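Local coordinates for N-acetyl-beta-D glucosaminidase (Rhizomucor miehei CAU432, PDB 4ZM6), which probably removes beta-linked N-acetylglucosamine as a family 3 glycoside hydrolase and carries a GCN5-related glucosamine N-acetyltransferase region that binds acetyl-coenzyme A, at residues A[94-99]-A[362-367]; A[103-108]-A[368-373]; A[373-378]-A[493-498]; A[481-486]-A[497-502]. One frame throughout, in Å; residues are numbered along the deposited sequence.

Contact 1 of 4, residues A[94-99]-A[362-367]; sequences TYLPGN and TLSKEL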
loop_
_atom_site.group_PDB
_atom_site.type_symbol
_atom_site.label_atom_id
_atom_site.label_comp_id
_atom_site.label_asym_id
_atom_site.label_seq_id
_atom_site.Cartn_x
_atom_site.Cartn_y
_atom_site.Cartn_z
ATOM N N THR A 94 17.556 3.587 -32.505
ATOM C CA THR A 94 17.259 2.170 -32.331
ATOM C C THR A 94 15.781 1.916 -32.033
ATOM O O THR A 94 15.136 2.709 -31.356
ATOM C CB THR A 94 18.106 1.581 -31.187
ATOM O OG1 THR A 94 19.484 1.911 -31.394
ATOM C CG2 THR A 94 17.951 0.061 -31.111
ATOM N N TYR A 95 15.255 0.811 -32.558
ATOM C CA TYR A 95 13.949 0.298 -32.145
ATOM C C TYR A 95 14.098 -0.412 -30.801
ATOM O O TYR A 95 14.733 -1.462 -30.716
ATOM C CB TYR A 95 13.384 -0.699 -33.171
ATOM C CG TYR A 95 12.877 -0.075 -34.450
ATOM C CD1 TYR A 95 11.651 0.574 -34.485
ATOM C CD2 TYR A 95 13.618 -0.142 -35.628
ATOM C CE1 TYR A 95 11.178 1.154 -35.652
ATOM C CE2 TYR A 95 13.154 0.433 -36.799
ATOM C CZ TYR A 95 11.933 1.080 -36.807
ATOM O OH TYR A 95 11.460 1.661 -37.964
ATOM N N LEU A 96 13.525 0.162 -29.752
ATOM C CA LEU A 96 13.460 -0.512 -28.456
ATOM C C LEU A 96 11.996 -0.651 -28.040
ATOM O O LEU A 96 11.158 0.162 -28.439
ATOM C CB LEU A 96 14.260 0.254 -27.399
ATOM C CG LEU A 96 15.765 0.359 -27.668
ATOM C CD1 LEU A 96 16.377 1.484 -26.845
ATOM C CD2 LEU A 96 16.470 -0.964 -27.402
ATOM N N PRO A 97 11.680 -1.686 -27.244
ATOM C CA PRO A 97 10.294 -2.007 -26.885
ATOM C C PRO A 97 9.469 -0.823 -26.383
ATOM O O PRO A 97 9.905 -0.099 -25.490
ATOM C CB PRO A 97 10.456 -3.039 -25.774
ATOM C CG PRO A 97 11.745 -3.709 -26.077
ATOM C CD PRO A 97 12.632 -2.640 -26.645
ATOM N N GLY A 98 8.289 -0.637 -26.971
ATOM C CA GLY A 98 7.316 0.342 -26.496
ATOM C C GLY A 98 6.606 -0.152 -25.256
ATOM O O GLY A 98 6.892 -1.238 -24.754
ATOM N N ASN A 99 5.653 0.631 -24.777
ATOM C CA ASN A 99 5.114 0.416 -23.441
ATOM C C ASN A 99 4.523 -0.976 -23.166
ATOM O O ASN A 99 5.076 -1.708 -22.351
ATOM C CB ASN A 99 4.135 1.539 -23.061
ATOM C CG ASN A 99 4.846 2.790 -22.539
ATOM O OD1 ASN A 99 6.033 3.012 -22.802
ATOM N ND2 ASN A 99 4.119 3.612 -21.792
ATOM N N THR A 362 22.247 -4.298 -29.632
ATOM C CA THR A 362 22.295 -5.627 -29.013
ATOM C C THR A 362 21.327 -5.709 -27.830
ATOM O O THR A 362 20.909 -6.801 -27.446
ATOM C CB THR A 362 23.711 -6.054 -28.561
ATOM O OG1 THR A 362 24.001 -5.492 -27.279
ATOM C CG2 THR A 362 24.789 -5.630 -29.578
ATOM N N LEU A 363 20.977 -4.559 -27.259
ATOM C CA LEU A 363 19.935 -4.501 -26.238
ATOM C C LEU A 363 18.593 -4.864 -26.866
ATOM O O LEU A 363 17.843 -5.668 -26.319
ATOM C CB LEU A 363 19.870 -3.104 -25.601
ATOM C CG LEU A 363 18.882 -2.897 -24.442
ATOM C CD1 LEU A 363 19.263 -3.741 -23.236
ATOM C CD2 LEU A 363 18.797 -1.429 -24.057
ATOM N N SER A 364 18.310 -4.268 -28.021
ATOM C CA SER A 364 17.071 -4.519 -28.749
ATOM C C SER A 364 16.872 -6.005 -29.050
ATOM O O SER A 364 15.800 -6.546 -28.789
ATOM C CB SER A 364 17.043 -3.718 -30.051
ATOM O OG SER A 364 15.808 -3.897 -30.721
ATOM N N LYS A 365 17.899 -6.660 -29.596
ATOM C CA LYS A 365 17.839 -8.109 -29.859
ATOM C C LYS A 365 17.540 -8.881 -28.578
ATOM O O LYS A 365 16.680 -9.767 -28.566
ATOM C CB LYS A 365 19.156 -8.639 -30.450
ATOM C CG LYS A 365 19.323 -8.473 -31.954
ATOM C CD LYS A 365 19.979 -7.148 -32.323
ATOM C CE LYS A 365 20.417 -7.107 -33.783
ATOM N NZ LYS A 365 21.622 -7.944 -34.056
ATOM N N GLU A 366 18.262 -8.536 -27.512
ATOM C CA GLU A 366 18.142 -9.222 -26.226
ATOM C C GLU A 366 16.762 -9.056 -25.601
ATOM O O GLU A 366 16.192 -10.024 -25.094
ATOM C CB GLU A 366 19.216 -8.727 -25.249
ATOM C CG GLU A 366 20.606 -9.279 -25.543
ATOM C CD GLU A 366 21.724 -8.563 -24.791
ATOM O OE1 GLU A 366 21.486 -7.491 -24.184
ATOM O OE2 GLU A 366 22.859 -9.086 -24.816
ATOM N N LEU A 367 16.225 -7.841 -25.639
ATOM C CA LEU A 367 14.924 -7.581 -25.036
ATOM C C LEU A 367 13.797 -8.208 -25.827
ATOM O O LEU A 367 12.959 -8.903 -25.252
ATOM C CB LEU A 367 14.663 -6.079 -24.877
ATOM C CG LEU A 367 15.499 -5.345 -23.823
ATOM C CD1 LEU A 367 14.979 -3.922 -23.653
ATOM C CD2 LEU A 367 15.503 -6.083 -22.488
#

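Contact 2 of 4, residues A[103-108]-A[368-373]; sequences GALGSS and YDRVPT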
loop_
_atom_site.group_PDB
_atom_site.type_symbol
_atom_site.label_atom_id
_atom_site.label_comp_id
_atom_site.label_asym_id
_atom_site.label_seq_id
_atom_site.Cartn_x
_atom_site.Cartn_y
_atom_site.Cartn_z
ATOM N N GLY A 103 5.533 -3.946 -20.616
ATOM C CA GLY A 103 4.601 -4.474 -19.623
ATOM C C GLY A 103 4.521 -5.989 -19.665
ATOM O O GLY A 103 4.580 -6.660 -18.633
ATOM N N ALA A 104 4.392 -6.526 -20.873
ATOM C CA ALA A 104 4.362 -7.971 -21.088
ATOM C C ALA A 104 5.683 -8.616 -20.680
ATOM O O ALA A 104 5.697 -9.712 -20.115
ATOM C CB ALA A 104 4.060 -8.276 -22.550
ATOM N N LEU A 105 6.779 -7.922 -20.989
ATOM C CA LEU A 105 8.133 -8.323 -20.588
ATOM C C LEU A 105 8.237 -8.427 -19.064
ATOM O O LEU A 105 8.763 -9.406 -18.530
ATOM C CB LEU A 105 9.158 -7.313 -21.122
ATOM C CG LEU A 105 10.566 -7.827 -21.430
ATOM C CD1 LEU A 105 11.364 -6.731 -22.123
ATOM C CD2 LEU A 105 11.284 -8.312 -20.177
ATOM N N GLY A 106 7.740 -7.400 -18.380
ATOM C CA GLY A 106 7.531 -7.440 -16.934
ATOM C C GLY A 106 8.721 -7.087 -16.057
ATOM O O GLY A 106 8.745 -7.455 -14.883
ATOM N N SER A 107 9.698 -6.373 -16.609
ATOM C CA SER A 107 10.874 -5.964 -15.855
ATOM C C SER A 107 11.047 -4.458 -15.893
ATOM O O SER A 107 11.367 -3.893 -16.936
ATOM C CB SER A 107 12.133 -6.635 -16.411
ATOM O OG SER A 107 13.312 -6.031 -15.889
ATOM N N SER A 108 10.848 -3.816 -14.744
ATOM C CA SER A 108 11.070 -2.379 -14.597
ATOM C C SER A 108 12.514 -2.005 -14.921
ATOM O O SER A 108 12.773 -0.920 -15.436
ATOM C CB SER A 108 10.724 -1.931 -13.176
ATOM O OG SER A 108 11.477 -2.657 -12.217
ATOM N N TYR A 368 13.778 -7.982 -27.139
ATOM C CA TYR A 368 12.650 -8.423 -27.968
ATOM C C TYR A 368 12.428 -9.933 -27.947
ATOM O O TYR A 368 11.307 -10.377 -28.151
ATOM C CB TYR A 368 12.767 -7.906 -29.407
ATOM C CG TYR A 368 12.252 -6.490 -29.585
ATOM C CD1 TYR A 368 10.886 -6.215 -29.538
ATOM C CD2 TYR A 368 13.121 -5.426 -29.803
ATOM C CE1 TYR A 368 10.408 -4.924 -29.702
ATOM C CE2 TYR A 368 12.650 -4.132 -29.968
ATOM C CZ TYR A 368 11.293 -3.887 -29.917
ATOM O OH TYR A 368 10.820 -2.605 -30.082
ATOM N N ASP A 369 13.471 -10.717 -27.677
ATOM C CA ASP A 369 13.318 -12.171 -27.492
ATOM C C ASP A 369 12.477 -12.538 -26.264
ATOM O O ASP A 369 12.025 -13.682 -26.130
ATOM C CB ASP A 369 14.685 -12.850 -27.360
ATOM C CG ASP A 369 15.451 -12.902 -28.667
ATOM O OD1 ASP A 369 14.893 -12.536 -29.723
ATOM O OD2 ASP A 369 16.623 -13.323 -28.642
ATOM N N ARG A 370 12.294 -11.575 -25.364
ATOM C CA ARG A 370 11.518 -11.769 -24.142
ATOM C C ARG A 370 10.144 -11.076 -24.205
ATOM O O ARG A 370 9.454 -10.990 -23.187
ATOM C CB ARG A 370 12.310 -11.219 -22.942
ATOM C CG ARG A 370 13.752 -11.713 -22.831
ATOM C CD ARG A 370 14.574 -10.883 -21.848
ATOM N NE ARG A 370 14.023 -10.877 -20.486
ATOM C CZ ARG A 370 14.339 -9.995 -19.533
ATOM N NH1 ARG A 370 15.198 -9.005 -19.773
ATOM N NH2 ARG A 370 13.774 -10.091 -18.332
ATOM N N VAL A 371 9.757 -10.580 -25.384
ATOM C CA VAL A 371 8.535 -9.768 -25.533
ATOM C C VAL A 371 7.285 -10.540 -25.991
ATOM O O VAL A 371 6.302 -10.591 -25.255
ATOM C CB VAL A 371 8.777 -8.550 -26.456
ATOM C CG1 VAL A 371 7.467 -7.909 -26.893
ATOM C CG2 VAL A 371 9.654 -7.522 -25.751
ATOM N N PRO A 372 7.299 -11.128 -27.197
ATOM C CA PRO A 372 6.029 -11.691 -27.649
ATOM C C PRO A 372 5.519 -12.842 -26.783
ATOM O O PRO A 372 6.309 -13.574 -26.184
ATOM C CB PRO A 372 6.339 -12.176 -29.068
ATOM C CG PRO A 372 7.797 -12.438 -29.063
ATOM C CD PRO A 372 8.395 -11.421 -28.137
ATOM N N THR A 373 4.195 -12.969 -26.733
ATOM C CA THR A 373 3.514 -13.956 -25.914
ATOM C C THR A 373 2.724 -14.916 -26.804
ATOM O O THR A 373 2.031 -14.485 -27.724
ATOM C CB THR A 373 2.520 -13.276 -24.948
ATOM O OG1 THR A 373 3.135 -12.143 -24.324
ATOM C CG2 THR A 373 2.048 -14.251 -23.887
#

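Contact 3 of 4, residues A[373-378]-A[493-498]; sequences TVVTNR and DTYLVT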
loop_
_atom_site.group_PDB
_atom_site.type_symbol
_atom_site.label_atom_id
_atom_site.label_comp_id
_atom_site.label_asym_id
_atom_site.label_seq_id
_atom_site.Cartn_x
_atom_site.Cartn_y
_atom_site.Cartn_z
ATOM N N THR A 373 4.195 -12.969 -26.733
ATOM C CA THR A 373 3.514 -13.956 -25.914
ATOM C C THR A 373 2.724 -14.916 -26.804
ATOM O O THR A 373 2.031 -14.485 -27.724
ATOM C CB THR A 373 2.520 -13.276 -24.948
ATOM O OG1 THR A 373 3.135 -12.143 -24.324
ATOM C CG2 THR A 373 2.048 -14.251 -23.887
ATOM N N VAL A 374 2.837 -16.212 -26.530
ATOM C CA VAL A 374 1.955 -17.211 -27.114
ATOM C C VAL A 374 0.764 -17.291 -26.174
ATOM O O VAL A 374 0.915 -17.671 -25.012
ATOM C CB VAL A 374 2.638 -18.582 -27.210
ATOM C CG1 VAL A 374 1.665 -19.626 -27.725
ATOM C CG2 VAL A 374 3.870 -18.495 -28.106
ATOM N N VAL A 375 -0.412 -16.925 -26.677
ATOM C CA VAL A 375 -1.599 -16.781 -25.845
ATOM C C VAL A 375 -2.410 -18.077 -25.819
ATOM O O VAL A 375 -2.849 -18.522 -24.758
ATOM C CB VAL A 375 -2.463 -15.608 -26.341
ATOM C CG1 VAL A 375 -3.694 -15.429 -25.465
ATOM C CG2 VAL A 375 -1.644 -14.329 -26.369
ATOM N N THR A 376 -2.620 -18.676 -26.983
ATOM C CA THR A 376 -3.229 -20.001 -27.045
ATOM C C THR A 376 -2.477 -20.875 -28.029
ATOM O O THR A 376 -1.820 -20.387 -28.944
ATOM C CB THR A 376 -4.732 -19.961 -27.418
ATOM O OG1 THR A 376 -4.904 -19.390 -28.718
ATOM C CG2 THR A 376 -5.520 -19.144 -26.395
ATOM N N ASN A 377 -2.573 -22.177 -27.808
ATOM C CA ASN A 377 -1.870 -23.163 -28.603
ATOM C C ASN A 377 -2.508 -24.525 -28.320
ATOM O O ASN A 377 -1.842 -25.479 -27.905
ATOM C CB ASN A 377 -0.375 -23.145 -28.252
ATOM C CG ASN A 377 0.485 -23.868 -29.272
ATOM O OD1 ASN A 377 0.049 -24.183 -30.381
ATOM N ND2 ASN A 377 1.720 -24.129 -28.898
ATOM N N ARG A 378 -3.820 -24.588 -28.541
ATOM C CA ARG A 378 -4.628 -25.757 -28.196
ATOM C C ARG A 378 -4.203 -27.052 -28.900
ATOM O O ARG A 378 -4.291 -28.126 -28.309
ATOM C CB ARG A 378 -6.119 -25.479 -28.462
ATOM C CG ARG A 378 -6.925 -25.096 -27.224
ATOM C CD ARG A 378 -7.251 -23.613 -27.122
ATOM N NE ARG A 378 -8.264 -23.207 -28.102
ATOM C CZ ARG A 378 -8.926 -22.046 -28.097
ATOM N NH1 ARG A 378 -8.721 -21.128 -27.153
ATOM N NH2 ARG A 378 -9.811 -21.802 -29.053
ATOM N N ASP A 493 -7.295 -21.760 -32.420
ATOM C CA ASP A 493 -6.571 -22.585 -31.454
ATOM C C ASP A 493 -5.161 -22.084 -31.185
ATOM O O ASP A 493 -4.589 -22.380 -30.131
ATOM C CB ASP A 493 -6.497 -24.034 -31.948
ATOM C CG ASP A 493 -7.843 -24.740 -31.909
ATOM O OD1 ASP A 493 -8.617 -24.502 -30.956
ATOM O OD2 ASP A 493 -8.122 -25.543 -32.828
ATOM N N THR A 494 -4.595 -21.329 -32.121
ATOM C CA THR A 494 -3.191 -20.938 -32.016
ATOM C C THR A 494 -3.009 -19.454 -32.373
ATOM O O THR A 494 -3.155 -19.051 -33.526
ATOM C CB THR A 494 -2.276 -21.918 -32.803
ATOM O OG1 THR A 494 -1.156 -21.227 -33.368
ATOM C CG2 THR A 494 -3.056 -22.641 -33.900
ATOM N N TYR A 495 -2.692 -18.664 -31.345
ATOM C CA TYR A 495 -2.691 -17.204 -31.408
ATOM C C TYR A 495 -1.555 -16.647 -30.550
ATOM O O TYR A 495 -1.292 -17.153 -29.456
ATOM C CB TYR A 495 -4.042 -16.687 -30.900
ATOM C CG TYR A 495 -4.174 -15.180 -30.765
ATOM C CD1 TYR A 495 -4.347 -14.371 -31.880
ATOM C CD2 TYR A 495 -4.166 -14.571 -29.510
ATOM C CE1 TYR A 495 -4.478 -12.997 -31.755
ATOM C CE2 TYR A 495 -4.300 -13.201 -29.375
ATOM C CZ TYR A 495 -4.456 -12.421 -30.500
ATOM O OH TYR A 495 -4.596 -11.063 -30.369
ATOM N N LEU A 496 -0.884 -15.616 -31.059
ATOM C CA LEU A 496 0.202 -14.950 -30.329
ATOM C C LEU A 496 0.130 -13.443 -30.536
ATOM O O LEU A 496 -0.593 -12.966 -31.402
ATOM C CB LEU A 496 1.579 -15.478 -30.759
ATOM C CG LEU A 496 2.096 -15.116 -32.161
ATOM C CD1 LEU A 496 3.617 -15.039 -32.172
ATOM C CD2 LEU A 496 1.606 -16.098 -33.214
ATOM N N VAL A 497 0.887 -12.699 -29.738
ATOM C CA VAL A 497 0.836 -11.240 -29.771
ATOM C C VAL A 497 2.242 -10.651 -29.660
ATOM O O VAL A 497 3.094 -11.191 -28.952
ATOM C CB VAL A 497 -0.079 -10.683 -28.657
ATOM C CG1 VAL A 497 -1.525 -11.087 -28.914
ATOM C CG2 VAL A 497 0.367 -11.155 -27.276
ATOM N N THR A 498 2.480 -9.561 -30.388
ATOM C CA THR A 498 3.795 -8.932 -30.439
ATOM C C THR A 498 3.792 -7.541 -29.828
ATOM O O THR A 498 4.853 -6.938 -29.675
ATOM C CB THR A 498 4.317 -8.833 -31.888
ATOM O OG1 THR A 498 3.691 -7.738 -32.571
ATOM C CG2 THR A 498 4.052 -10.136 -32.649
#

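Contact 4 of 4, residues A[481-486]-A[497-502]; sequences MNPYDQ and VTYEYT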
loop_
_atom_site.group_PDB
_atom_site.type_symbol
_atom_site.label_atom_id
_atom_site.label_comp_id
_atom_site.label_asym_id
_atom_site.label_seq_id
_atom_site.Cartn_x
_atom_site.Cartn_y
_atom_site.Cartn_z
ATOM N N MET A 481 -0.628 -5.260 -33.410
ATOM C CA MET A 481 -0.968 -3.998 -32.753
ATOM C C MET A 481 -1.520 -4.296 -31.350
ATOM O O MET A 481 -0.755 -4.725 -30.486
ATOM C CB MET A 481 -1.898 -3.166 -33.638
ATOM C CG MET A 481 -1.186 -2.689 -34.892
ATOM S SD MET A 481 -2.138 -1.584 -35.950
ATOM C CE MET A 481 -1.970 -0.024 -35.074
ATOM N N ASN A 482 -2.811 -4.098 -31.105
ATOM C CA ASN A 482 -3.368 -4.468 -29.810
ATOM C C ASN A 482 -3.514 -5.982 -29.700
ATOM O O ASN A 482 -3.844 -6.643 -30.681
ATOM C CB ASN A 482 -4.729 -3.806 -29.582
ATOM C CG ASN A 482 -4.640 -2.295 -29.503
ATOM O OD1 ASN A 482 -3.568 -1.727 -29.282
ATOM N ND2 ASN A 482 -5.777 -1.632 -29.679
ATOM N N PRO A 483 -3.281 -6.539 -28.499
ATOM C CA PRO A 483 -3.368 -7.987 -28.286
ATOM C C PRO A 483 -4.783 -8.553 -28.135
ATOM O O PRO A 483 -4.945 -9.770 -28.005
ATOM C CB PRO A 483 -2.596 -8.182 -26.980
ATOM C CG PRO A 483 -2.834 -6.919 -26.237
ATOM C CD PRO A 483 -2.799 -5.846 -27.290
ATOM N N TYR A 484 -5.796 -7.692 -28.167
ATOM C CA TYR A 484 -7.175 -8.115 -27.891
ATOM C C TYR A 484 -7.858 -8.842 -29.065
ATOM O O TYR A 484 -8.915 -9.447 -28.884
ATOM C CB TYR A 484 -8.033 -6.910 -27.486
ATOM C CG TYR A 484 -7.501 -6.067 -26.330
ATOM C CD1 TYR A 484 -7.582 -6.513 -25.010
ATOM C CD2 TYR A 484 -6.959 -4.806 -26.561
ATOM C CE1 TYR A 484 -7.115 -5.738 -23.963
ATOM C CE2 TYR A 484 -6.490 -4.022 -25.523
ATOM C CZ TYR A 484 -6.570 -4.490 -24.222
ATOM O OH TYR A 484 -6.101 -3.698 -23.188
ATOM N N ASP A 485 -7.248 -8.804 -30.249
ATOM C CA ASP A 485 -7.905 -9.252 -31.485
ATOM C C ASP A 485 -8.606 -10.616 -31.396
ATOM O O ASP A 485 -9.637 -10.815 -32.047
ATOM C CB ASP A 485 -6.907 -9.258 -32.653
ATOM C CG ASP A 485 -6.461 -7.858 -33.059
ATOM O OD1 ASP A 485 -6.988 -6.869 -32.511
ATOM O OD2 ASP A 485 -5.577 -7.741 -33.935
ATOM N N GLN A 486 -8.065 -11.547 -30.602
ATOM C CA GLN A 486 -8.641 -12.895 -30.509
ATOM C C GLN A 486 -10.021 -12.908 -29.870
ATOM O O GLN A 486 -10.764 -13.881 -30.021
ATOM C CB GLN A 486 -7.716 -13.865 -29.766
ATOM C CG GLN A 486 -8.279 -15.281 -29.682
ATOM C CD GLN A 486 -7.279 -16.320 -29.215
ATOM O OE1 GLN A 486 -7.213 -17.412 -29.773
ATOM N NE2 GLN A 486 -6.511 -15.996 -28.181
ATOM N N VAL A 497 0.887 -12.699 -29.738
ATOM C CA VAL A 497 0.836 -11.240 -29.771
ATOM C C VAL A 497 2.242 -10.651 -29.660
ATOM O O VAL A 497 3.094 -11.191 -28.952
ATOM C CB VAL A 497 -0.079 -10.683 -28.657
ATOM C CG1 VAL A 497 -1.525 -11.087 -28.914
ATOM C CG2 VAL A 497 0.367 -11.155 -27.276
ATOM N N THR A 498 2.480 -9.561 -30.388
ATOM C CA THR A 498 3.795 -8.932 -30.439
ATOM C C THR A 498 3.792 -7.541 -29.828
ATOM O O THR A 498 4.853 -6.938 -29.675
ATOM C CB THR A 498 4.317 -8.833 -31.888
ATOM O OG1 THR A 498 3.691 -7.738 -32.571
ATOM C CG2 THR A 498 4.052 -10.136 -32.649
ATOM N N TYR A 499 2.603 -7.022 -29.512
ATOM C CA TYR A 499 2.443 -5.718 -28.860
ATOM C C TYR A 499 2.949 -4.510 -29.672
ATOM O O TYR A 499 2.863 -3.376 -29.195
ATOM C CB TYR A 499 3.106 -5.723 -27.468
ATOM C CG TYR A 499 2.706 -6.889 -26.588
ATOM C CD1 TYR A 499 1.458 -6.922 -25.971
ATOM C CD2 TYR A 499 3.572 -7.956 -26.370
ATOM C CE1 TYR A 499 1.083 -7.985 -25.164
ATOM C CE2 TYR A 499 3.204 -9.025 -25.567
ATOM C CZ TYR A 499 1.958 -9.033 -24.966
ATOM O OH TYR A 499 1.586 -10.088 -24.159
ATOM N N GLU A 500 3.479 -4.743 -30.874
ATOM C CA GLU A 500 3.911 -3.658 -31.764
ATOM C C GLU A 500 4.371 -4.232 -33.097
ATOM O O GLU A 500 4.809 -5.383 -33.163
ATOM C CB GLU A 500 5.035 -2.821 -31.142
ATOM C CG GLU A 500 6.312 -3.589 -30.842
ATOM C CD GLU A 500 7.322 -2.741 -30.096
ATOM O OE1 GLU A 500 8.359 -2.381 -30.697
ATOM O OE2 GLU A 500 7.067 -2.421 -28.913
ATOM N N TYR A 501 4.282 -3.420 -34.148
ATOM C CA TYR A 501 4.592 -3.881 -35.503
ATOM C C TYR A 501 5.976 -3.453 -35.985
ATOM O O TYR A 501 6.229 -3.391 -37.191
ATOM C CB TYR A 501 3.511 -3.436 -36.502
ATOM C CG TYR A 501 3.156 -1.964 -36.466
ATOM C CD1 TYR A 501 4.128 -0.979 -36.606
ATOM C CD2 TYR A 501 1.840 -1.560 -36.311
ATOM C CE1 TYR A 501 3.796 0.366 -36.577
ATOM C CE2 TYR A 501 1.500 -0.222 -36.282
ATOM C CZ TYR A 501 2.480 0.737 -36.417
ATOM O OH TYR A 501 2.147 2.067 -36.386
ATOM N N THR A 502 6.870 -3.177 -35.040
ATOM C CA THR A 502 8.254 -2.844 -35.360
ATOM C C THR A 502 8.982 -4.065 -35.950
ATOM O O THR A 502 8.619 -5.208 -35.656
ATOM C CB THR A 502 8.998 -2.342 -34.103
ATOM O OG1 THR A 502 8.947 -3.339 -33.074
ATOM C CG2 THR A 502 8.369 -1.045 -33.585
HETATM O O HOH W 1 -0.349 -7.323 -30.000
#

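Contact 1 of 4, residues A[94-99]-A[362-367]
Ser-364, on helix 357-368, reaches the loop 94-99 with its whole short side chain. Its CB touches two apolar groups of the loop, Thr-94 CG2 at 4.0 Å and Leu-96 CD2 at 3.9 Å. Beyond CB, the hydroxyl OG stands anti to the backbone N (chi1 -176°) and donates a hydrogen bond to Tyr-95 O, 2.7 Å away. The C=O...OG angle of 172° brings this donor in almost along the C=O axis. Serine suits the place: its one-atom polar tip satisfies a loop carbonyl, and its CB is slim enough to let the loop lie close to the helix.

Past this bond the contact is apolar. The CD2 branch of Leu-96 lies beside the backbone at Ser-364 and also meets Leu-363 CD2 at 4.1 Å. One helical turn beyond Ser-364, Leu-367 receives the CG end of the Pro-97 ring on its CB at 3.9 Å, the two side chains crossing at about a right angle. The proline gives a rigid, compact surface for the leucine. Val-114, on helix 108-125, touches both Leu-96 and Leu-367, while Thr-94 OG1 turns to Glu-121 of the same helix.

The contact joins a loop of the N-terminal, TIM-barrel-type domain of a family 3 glycoside hydrolase to the helix that leads into the six-stranded mixed sheet.

Contact 2 of 4, residues A[103-108]-A[368-373]
Leu-105 and Arg-370 bring the C-terminal end of helix 99-105 against a type I beta turn, Tyr-368 to Val-371, which joins helix 357-368 to strand 373-377. The turn is closed by Val-371 N bonding to Tyr-368 O, and the helix ends at Gly-106, whose positive phi of 85° lets the chain swing away.

One interaction sets a methyl against a cation. Leu-105 CD2 sits over the centre of one face of the Arg-370 guanidinium, 3.5 Å from CZ; the arginine chain bends at chi3 (59°), and NE comes within 3.8 Å of Leu-105 CD2. A flat guanidinium can offer such a face to a hydrocarbon and still keep its N-H groups directed outward from the rim. Arg-520, which binds acetyl-CoA, brings its NH1 near Arg-370 NE, so two like charges lie close together here.

Among apolar groups, Leu-105 CD1 meets Val-371 CG2 at 4.1 Å, the side chains crossing at about a right angle; the small Ala-104 also brings its CB 4.2 Å from the carbonyl oxygen Val-371 O.

Polar groups at the margins look to other partners. Thr-373 OG1 is hydrogen-bonded to Tyr-499 OH and Ser-521 OG. Ser-107 N-caps the next helix, its OG bonded to Ala-110 N and Asp-633, and leaves its CB 4.3 Å from Arg-370 NH2.

Contact 3 of 4, residues A[373-378]-A[493-498]
Val-375 and Thr-376 both face Tyr-495, forming a classic beta bulge where strand 373-377 runs antiparallel to strand 494-497 in a six-stranded mixed sheet. Tyr-495 O accepts from both residues, from Val-375 N at 2.9 Å and from Thr-376 N at 3.2 Å, each donor tilted modestly from the carbonyl plane. The extra residue shifts the register by one. Regular pairing resumes on either side: Thr-373 and Val-497 exchange two backbone bonds, and Tyr-495 N returns a bond to Thr-376 O.

Around this backbone, the beta-branched residues usual in strands fill the flanks. Val-375 CB lies near the plane of the Tyr-495 ring, 3.7 Å from its edge atom CD2. Val-375 CG1 stands anti to the backbone N (chi1 -179°), which leaves CG2 beside that N, where it meets Val-497 CG2 at 3.9 Å. Tyrosine adds a polar tip to this apolar flank, its OH bonded to Pro-483 O.

At the far end Arg-378 N bonds Asp-493 O at 2.8 Å, and a salt bridge joins the same two residues. Pro-490 O and Asp-532 OD2 hold the guanidinium through NH2 and NH1. With the two planes 72° apart, Arg-378 NE then reaches the anti lone pair of Asp-493 OD1 at 3.2 Å.

Contact 4 of 4, residues A[481-486]-A[497-502]
A Met-aromatic contact, Met-481 beside Tyr-501, joins the loops that follow two adjacent parallel strands, 475-479 and 494-497. Met-481 SD lies at the edge of the Tyr-501 ring, 5.1 Å from its centroid and 88° off the normal. The rest of the chain follows the same edge: Met-481 CG is 3.5 Å from Tyr-501 CD2, and a bend at chi3 (79°) brings Met-481 CE within 3.7 Å of Tyr-501 CE2. An unbranched, flexible methionine is well suited to follow a ring edge in this way.

The backbones are bridged by a water that donates to Met-481 O at 2.7 Å and accepts from Tyr-499 N at 3.0 Å. Farther along, the compact ring of Pro-483 sets its CB 3.7 Å from Val-497 CG1 and 4.1 Å from Tyr-499 CE1, with CB oblique to the ring. Thr-498 OG1 donates to Glu-500 O, and Thr-502 OG1 to Glu-500 OE1, which is also hydrogen-bonded to Tyr-368 OH, so two hydroxyls brace the second loop from within.

Helix 99-105 packs its Met-100 on Pro-483 and Tyr-499; helix 503-513, which begins just after Thr-502, sets Ala-509 against Thr-498 and His-506 against Tyr-501.

Contacts 1, 2 and 4 meet at Glu-500. Its OE2 accepts from Gly-98 N of contact 1 at 2.9 Å, and its OE1 lies 2.5 Å from Tyr-368 OH of contact 2, a probable hydrogen bond. Contacts 2 and 3 share Thr-373, whose OG1 is 2.6 Å from Tyr-499 OH of contact 4; contacts 3 and 4 share Val-497 and Thr-498. Along the chain, helix 357-368, the turn after it and strand 373-377 follow one another, linking contacts 1, 2 and 3. The bound acetyl-coenzyme A is nearest contact 2, about 6 Å from the Arg-370 side chain, against about 9 Å for Leu-367 and about 12 Å for Thr-373.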